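Local coordinates for protein erythropoietin (Homo sapiens, PDB 1EER) that acts as a secreted cytokine hormone that binds and dimerizes its receptor, activating JAK2 and controlling the proliferation and differentiation of red blood cells, at residues C33-K45 and R131-V144. The protein carries 5 engineered substitutions. Sequence-based numbering, arbitrary orientation.
Sequences CSLNEKITVPDTK and RTITADTFRKLFRV. Engineered in segment 33-45: Lys-38 (natural residue Asn).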
loop_
_atom_site.group_PDB
_atom_site.type_symbol
_atom_site.label_atom_id
_atom_site.label_comp_id
_atom_site.label_asym_id
_atom_site.label_seq_id
_atom_site.Cartn_x
_atom_site.Cartn_y
_atom_site.Cartn_z
ATOM N N CYS A 33 -4.689 -25.192 3.706
ATOM C CA CYS A 33 -4.794 -24.301 2.549
ATOM C C CYS A 33 -4.640 -24.884 1.147
ATOM O O CYS A 33 -4.365 -24.131 0.212
ATOM C CB CYS A 33 -3.779 -23.165 2.675
ATOM S SG CYS A 33 -4.075 -21.949 3.996
ATOM N N SER A 34 -4.803 -26.191 0.974
ATOM C CA SER A 34 -4.667 -26.758 -0.364
ATOM C C SER A 34 -5.809 -26.319 -1.263
ATOM O O SER A 34 -6.936 -26.161 -0.807
ATOM C CB SER A 34 -4.647 -28.282 -0.316
ATOM O OG SER A 34 -4.609 -28.812 -1.631
ATOM N N LEU A 35 -5.500 -26.114 -2.539
ATOM C CA LEU A 35 -6.493 -25.722 -3.532
ATOM C C LEU A 35 -7.037 -27.026 -4.121
ATOM O O LEU A 35 -8.019 -27.037 -4.871
ATOM C CB LEU A 35 -5.848 -24.883 -4.643
ATOM C CG LEU A 35 -5.472 -23.423 -4.347
ATOM C CD1 LEU A 35 -4.612 -22.890 -5.481
ATOM C CD2 LEU A 35 -6.723 -22.574 -4.198
ATOM N N ASN A 36 -6.380 -28.125 -3.764
ATOM C CA ASN A 36 -6.767 -29.451 -4.226
ATOM C C ASN A 36 -6.790 -29.562 -5.746
ATOM O O ASN A 36 -7.689 -30.173 -6.322
ATOM C CB ASN A 36 -8.131 -29.820 -3.650
ATOM C CG ASN A 36 -8.052 -30.204 -2.190
ATOM O OD1 ASN A 36 -8.670 -29.572 -1.338
ATOM N ND2 ASN A 36 -7.284 -31.245 -1.893
ATOM N N GLU A 37 -5.782 -28.969 -6.377
ATOM C CA GLU A 37 -5.628 -28.971 -7.825
ATOM C C GLU A 37 -4.625 -27.881 -8.201
ATOM O O GLU A 37 -4.349 -26.979 -7.410
ATOM C CB GLU A 37 -6.983 -28.717 -8.510
ATOM C CG GLU A 37 -7.167 -27.327 -9.100
ATOM C CD GLU A 37 -8.615 -27.023 -9.450
ATOM O OE1 GLU A 37 -9.515 -27.712 -8.923
ATOM O OE2 GLU A 37 -8.852 -26.092 -10.252
ATOM N N LYS A 38 -4.076 -27.971 -9.405
ATOM C CA LYS A 38 -3.117 -26.978 -9.874
ATOM C C LYS A 38 -3.791 -25.824 -10.632
ATOM O O LYS A 38 -4.291 -26.001 -11.748
ATOM C CB LYS A 38 -2.069 -27.638 -10.780
ATOM C CG LYS A 38 -1.564 -28.992 -10.290
ATOM C CD LYS A 38 -2.092 -30.157 -11.146
ATOM C CE LYS A 38 -3.468 -29.867 -11.789
ATOM N NZ LYS A 38 -4.638 -30.430 -11.038
ATOM N N ILE A 39 -3.809 -24.647 -10.015
ATOM C CA ILE A 39 -4.396 -23.466 -10.638
ATOM C C ILE A 39 -3.288 -22.706 -11.359
ATOM O O ILE A 39 -2.298 -22.296 -10.745
ATOM C CB ILE A 39 -5.047 -22.538 -9.583
ATOM C CG1 ILE A 39 -6.096 -23.319 -8.795
ATOM C CG2 ILE A 39 -5.667 -21.313 -10.262
ATOM C CD1 ILE A 39 -7.021 -22.455 -7.970
ATOM N N THR A 40 -3.446 -22.534 -12.667
ATOM C CA THR A 40 -2.459 -21.817 -13.460
ATOM C C THR A 40 -2.392 -20.357 -13.008
ATOM O O THR A 40 -3.413 -19.718 -12.777
ATOM C CB THR A 40 -2.820 -21.870 -14.949
ATOM O OG1 THR A 40 -2.944 -23.239 -15.355
ATOM C CG2 THR A 40 -1.745 -21.182 -15.785
ATOM N N VAL A 41 -1.183 -19.827 -12.884
ATOM C CA VAL A 41 -1.008 -18.449 -12.439
ATOM C C VAL A 41 -0.010 -17.748 -13.339
ATOM O O VAL A 41 0.711 -18.396 -14.093
ATOM C CB VAL A 41 -0.498 -18.410 -10.981
ATOM C CG1 VAL A 41 -1.613 -18.836 -10.040
ATOM C CG2 VAL A 41 0.702 -19.334 -10.821
ATOM N N PRO A 42 0.047 -16.413 -13.287
ATOM C CA PRO A 42 1.031 -15.797 -14.183
ATOM C C PRO A 42 2.441 -15.861 -13.590
ATOM O O PRO A 42 2.631 -16.279 -12.446
ATOM C CB PRO A 42 0.525 -14.362 -14.341
ATOM C CG PRO A 42 -0.289 -14.103 -13.093
ATOM C CD PRO A 42 -0.693 -15.421 -12.486
ATOM N N ASP A 43 3.429 -15.476 -14.381
ATOM C CA ASP A 43 4.797 -15.457 -13.896
ATOM C C ASP A 43 4.956 -14.056 -13.346
ATOM O O ASP A 43 4.569 -13.096 -14.007
ATOM C CB ASP A 43 5.789 -15.672 -15.038
ATOM C CG ASP A 43 7.231 -15.723 -14.555
ATOM O OD1 ASP A 43 7.502 -15.309 -13.407
ATOM O OD2 ASP A 43 8.096 -16.184 -15.321
ATOM N N THR A 44 5.506 -13.926 -12.143
ATOM C CA THR A 44 5.666 -12.597 -11.565
ATOM C C THR A 44 7.097 -12.062 -11.546
ATOM O O THR A 44 7.327 -10.908 -11.173
ATOM C CB THR A 44 5.101 -12.537 -10.131
ATOM O OG1 THR A 44 5.976 -13.236 -9.240
ATOM C CG2 THR A 44 3.719 -13.167 -10.084
ATOM N N LYS A 45 8.061 -12.876 -11.959
ATOM C CA LYS A 45 9.436 -12.405 -11.934
ATOM C C LYS A 45 9.706 -11.292 -12.933
ATOM O O LYS A 45 9.142 -11.252 -14.030
ATOM C CB LYS A 45 10.412 -13.561 -12.164
ATOM C CG LYS A 45 10.446 -14.121 -13.581
ATOM C CD LYS A 45 11.349 -15.370 -13.687
ATOM C CE LYS A 45 11.175 -15.678 -15.178
ATOM N NZ LYS A 45 11.884 -16.830 -15.731
ATOM N N ARG A 131 6.054 -21.980 -20.613
ATOM C CA ARG A 131 6.211 -21.563 -19.226
ATOM C C ARG A 131 5.257 -22.360 -18.337
ATOM O O ARG A 131 5.615 -23.414 -17.815
ATOM C CB ARG A 131 5.917 -20.060 -19.084
ATOM C CG ARG A 131 6.985 -19.252 -18.339
ATOM C CD ARG A 131 7.700 -20.089 -17.282
ATOM N NE ARG A 131 8.259 -19.271 -16.210
ATOM C CZ ARG A 131 8.998 -19.747 -15.212
ATOM N NH1 ARG A 131 9.271 -21.046 -15.150
ATOM N NH2 ARG A 131 9.465 -18.926 -14.278
ATOM N N THR A 132 4.042 -21.843 -18.179
ATOM C CA THR A 132 2.997 -22.463 -17.360
ATOM C C THR A 132 3.379 -22.734 -15.906
ATOM O O THR A 132 3.907 -23.797 -15.554
ATOM C CB THR A 132 2.477 -23.766 -18.006
ATOM O OG1 THR A 132 1.619 -23.432 -19.106
ATOM C CG2 THR A 132 1.681 -24.588 -17.002
ATOM N N ILE A 133 3.098 -21.743 -15.070
ATOM C CA ILE A 133 3.364 -21.811 -13.645
ATOM C C ILE A 133 2.022 -22.090 -12.989
ATOM O O ILE A 133 0.983 -21.645 -13.478
ATOM C CB ILE A 133 3.913 -20.459 -13.118
ATOM C CG1 ILE A 133 5.258 -20.157 -13.767
ATOM C CG2 ILE A 133 4.051 -20.496 -11.606
ATOM C CD1 ILE A 133 5.808 -18.812 -13.405
ATOM N N THR A 134 2.036 -22.827 -11.887
ATOM C CA THR A 134 0.797 -23.126 -11.194
ATOM C C THR A 134 1.000 -23.111 -9.692
ATOM O O THR A 134 2.126 -23.034 -9.198
ATOM C CB THR A 134 0.238 -24.519 -11.579
ATOM O OG1 THR A 134 1.116 -25.533 -11.082
ATOM C CG2 THR A 134 0.101 -24.656 -13.085
ATOM N N ALA A 135 -0.113 -23.185 -8.971
ATOM C CA ALA A 135 -0.098 -23.204 -7.513
ATOM C C ALA A 135 -1.161 -24.205 -7.063
ATOM O O ALA A 135 -2.163 -24.398 -7.751
ATOM C CB ALA A 135 -0.410 -21.809 -6.954
ATOM N N ASP A 136 -0.927 -24.855 -5.926
ATOM C CA ASP A 136 -1.882 -25.807 -5.388
ATOM C C ASP A 136 -2.202 -25.481 -3.932
ATOM O O ASP A 136 -2.732 -26.313 -3.203
ATOM C CB ASP A 136 -1.366 -27.250 -5.523
ATOM C CG ASP A 136 0.014 -27.449 -4.920
ATOM O OD1 ASP A 136 0.173 -27.251 -3.698
ATOM O OD2 ASP A 136 0.942 -27.816 -5.672
ATOM N N THR A 137 -1.859 -24.266 -3.513
ATOM C CA THR A 137 -2.140 -23.795 -2.161
ATOM C C THR A 137 -2.556 -22.335 -2.278
ATOM O O THR A 137 -2.224 -21.659 -3.260
ATOM C CB THR A 137 -0.905 -23.869 -1.216
ATOM O OG1 THR A 137 0.223 -23.230 -1.828
ATOM C CG2 THR A 137 -0.559 -25.307 -0.898
ATOM N N PHE A 138 -3.285 -21.843 -1.281
ATOM C CA PHE A 138 -3.723 -20.459 -1.300
ATOM C C PHE A 138 -2.533 -19.573 -1.002
ATOM O O PHE A 138 -2.501 -18.399 -1.377
ATOM C CB PHE A 138 -4.825 -20.243 -0.264
ATOM C CG PHE A 138 -6.194 -20.537 -0.787
ATOM C CD1 PHE A 138 -6.889 -19.581 -1.522
ATOM C CD2 PHE A 138 -6.768 -21.791 -0.596
ATOM C CE1 PHE A 138 -8.137 -19.872 -2.066
ATOM C CE2 PHE A 138 -8.014 -22.090 -1.135
ATOM C CZ PHE A 138 -8.700 -21.129 -1.872
ATOM N N ARG A 139 -1.549 -20.161 -0.327
ATOM C CA ARG A 139 -0.322 -19.466 0.040
ATOM C C ARG A 139 0.421 -19.013 -1.208
ATOM O O ARG A 139 0.797 -17.847 -1.313
ATOM C CB ARG A 139 0.585 -20.378 0.879
ATOM C CG ARG A 139 1.835 -19.674 1.405
ATOM C CD ARG A 139 2.829 -20.648 2.000
ATOM N NE ARG A 139 2.585 -22.011 1.547
ATOM C CZ ARG A 139 2.460 -23.056 2.359
ATOM N NH1 ARG A 139 2.561 -22.894 3.678
ATOM N NH2 ARG A 139 2.229 -24.261 1.852
ATOM N N LYS A 140 0.633 -19.925 -2.157
ATOM C CA LYS A 140 1.333 -19.548 -3.373
ATOM C C LYS A 140 0.472 -18.610 -4.201
ATOM O O LYS A 140 0.984 -17.691 -4.828
ATOM C CB LYS A 140 1.713 -20.770 -4.209
ATOM C CG LYS A 140 2.665 -20.398 -5.340
ATOM C CD LYS A 140 3.243 -21.592 -6.079
ATOM C CE LYS A 140 3.678 -21.169 -7.473
ATOM N NZ LYS A 140 4.606 -22.128 -8.122
ATOM N N LEU A 141 -0.839 -18.839 -4.196
ATOM C CA LEU A 141 -1.767 -17.993 -4.946
ATOM C C LEU A 141 -1.652 -16.547 -4.468
ATOM O O LEU A 141 -1.505 -15.628 -5.258
ATOM C CB LEU A 141 -3.211 -18.500 -4.758
ATOM C CG LEU A 141 -4.382 -17.827 -5.492
ATOM C CD1 LEU A 141 -4.038 -17.582 -6.955
ATOM C CD2 LEU A 141 -5.612 -18.712 -5.392
ATOM N N PHE A 142 -1.711 -16.354 -3.162
ATOM C CA PHE A 142 -1.623 -15.020 -2.607
ATOM C C PHE A 142 -0.238 -14.395 -2.710
ATOM O O PHE A 142 -0.125 -13.181 -2.867
ATOM C CB PHE A 142 -2.107 -15.037 -1.162
ATOM C CG PHE A 142 -3.601 -14.997 -1.037
ATOM C CD1 PHE A 142 -4.325 -13.948 -1.597
ATOM C CD2 PHE A 142 -4.288 -16.017 -0.397
ATOM C CE1 PHE A 142 -5.727 -13.919 -1.523
ATOM C CE2 PHE A 142 -5.694 -15.999 -0.316
ATOM C CZ PHE A 142 -6.410 -14.949 -0.881
ATOM N N ARG A 143 0.811 -15.210 -2.621
ATOM C CA ARG A 143 2.167 -14.689 -2.742
ATOM C C ARG A 143 2.342 -14.173 -4.171
ATOM O O ARG A 143 2.956 -13.131 -4.403
ATOM C CB ARG A 143 3.193 -15.787 -2.445
ATOM C CG ARG A 143 4.642 -15.374 -2.710
ATOM C CD ARG A 143 5.628 -16.466 -2.292
ATOM N NE ARG A 143 5.542 -17.670 -3.123
ATOM C CZ ARG A 143 5.182 -18.864 -2.665
ATOM N NH1 ARG A 143 4.873 -19.013 -1.387
ATOM N NH2 ARG A 143 5.143 -19.915 -3.481
ATOM N N VAL A 144 1.783 -14.904 -5.128
ATOM C CA VAL A 144 1.857 -14.517 -6.537
ATOM C C VAL A 144 1.038 -13.230 -6.754
ATOM O O VAL A 144 1.437 -12.336 -7.510
ATOM C CB VAL A 144 1.292 -15.662 -7.456
ATOM C CG1 VAL A 144 0.924 -15.117 -8.830
ATOM C CG2 VAL A 144 2.310 -16.786 -7.589
HETATM O O HOH W 1 -1.706 -28.356 -1.735
#
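With CG anti to the backbone N (chi1 -177°), Asp-43 extends its carboxylate to the guanidinium of Arg-131, whose chain bends at chi2 to meet it. The arginine grips side-on: NE and NH2 both donate to OD2, with NE to OD2 at 3.2 Å. OD2 lies in the guanidinium plane, yet both nitrogens reach it from above the same face of the carboxylate, the two planes being 62° apart. OD1 accepts from Lys-45 N and closes an Asx turn, which helps fix the carboxylate's rotation. Ile-133 CD1 packs 3.5 Å from Asp-43 CB and over one guanidinium face, offset toward its rim. Lys-45 NZ also approaches Arg-131, but it has an acidic partner on another protein's chain, where Arg-131 NH1 bonds to a backbone atom.

Between the strands, Val-41 N donates to Ile-133 O, while Ile-39 and Ala-135 exchange a pair of backbone bonds. On the face carrying Val-41, the Val-41 and Ile-133 side chains cross at about a right angle, with Val-41 CG2 3.6 Å from Ile-133 CG2, and Val-41 CG1 touches Leu-141 CD1. Pro-42 CD and Thr-44 CG2 cover Val-144 CG1, the latter at 3.6 Å.

At the far end, Leu-35 CD2 sits over one face of the Phe-138 ring, a CH-pi contact 3.4 Å from the centroid. Leu-35 N bonds almost straight to Asp-136 O (2.9 Å), approaching from above the carbonyl plane; a water that also binds Ser-34 OG donates to the same oxygen. Phe-138 N gives its hydrogen to Cys-33 O, and Thr-137 is the N-cap of helix 138-161, its hydroxyl weakly accepting from Lys-140 N.

This two-stranded antiparallel sheet joins the two long crossover loops of the up-up-down-down four-helix bundle, a feature familiar from short-chain cytokines such as IL-4.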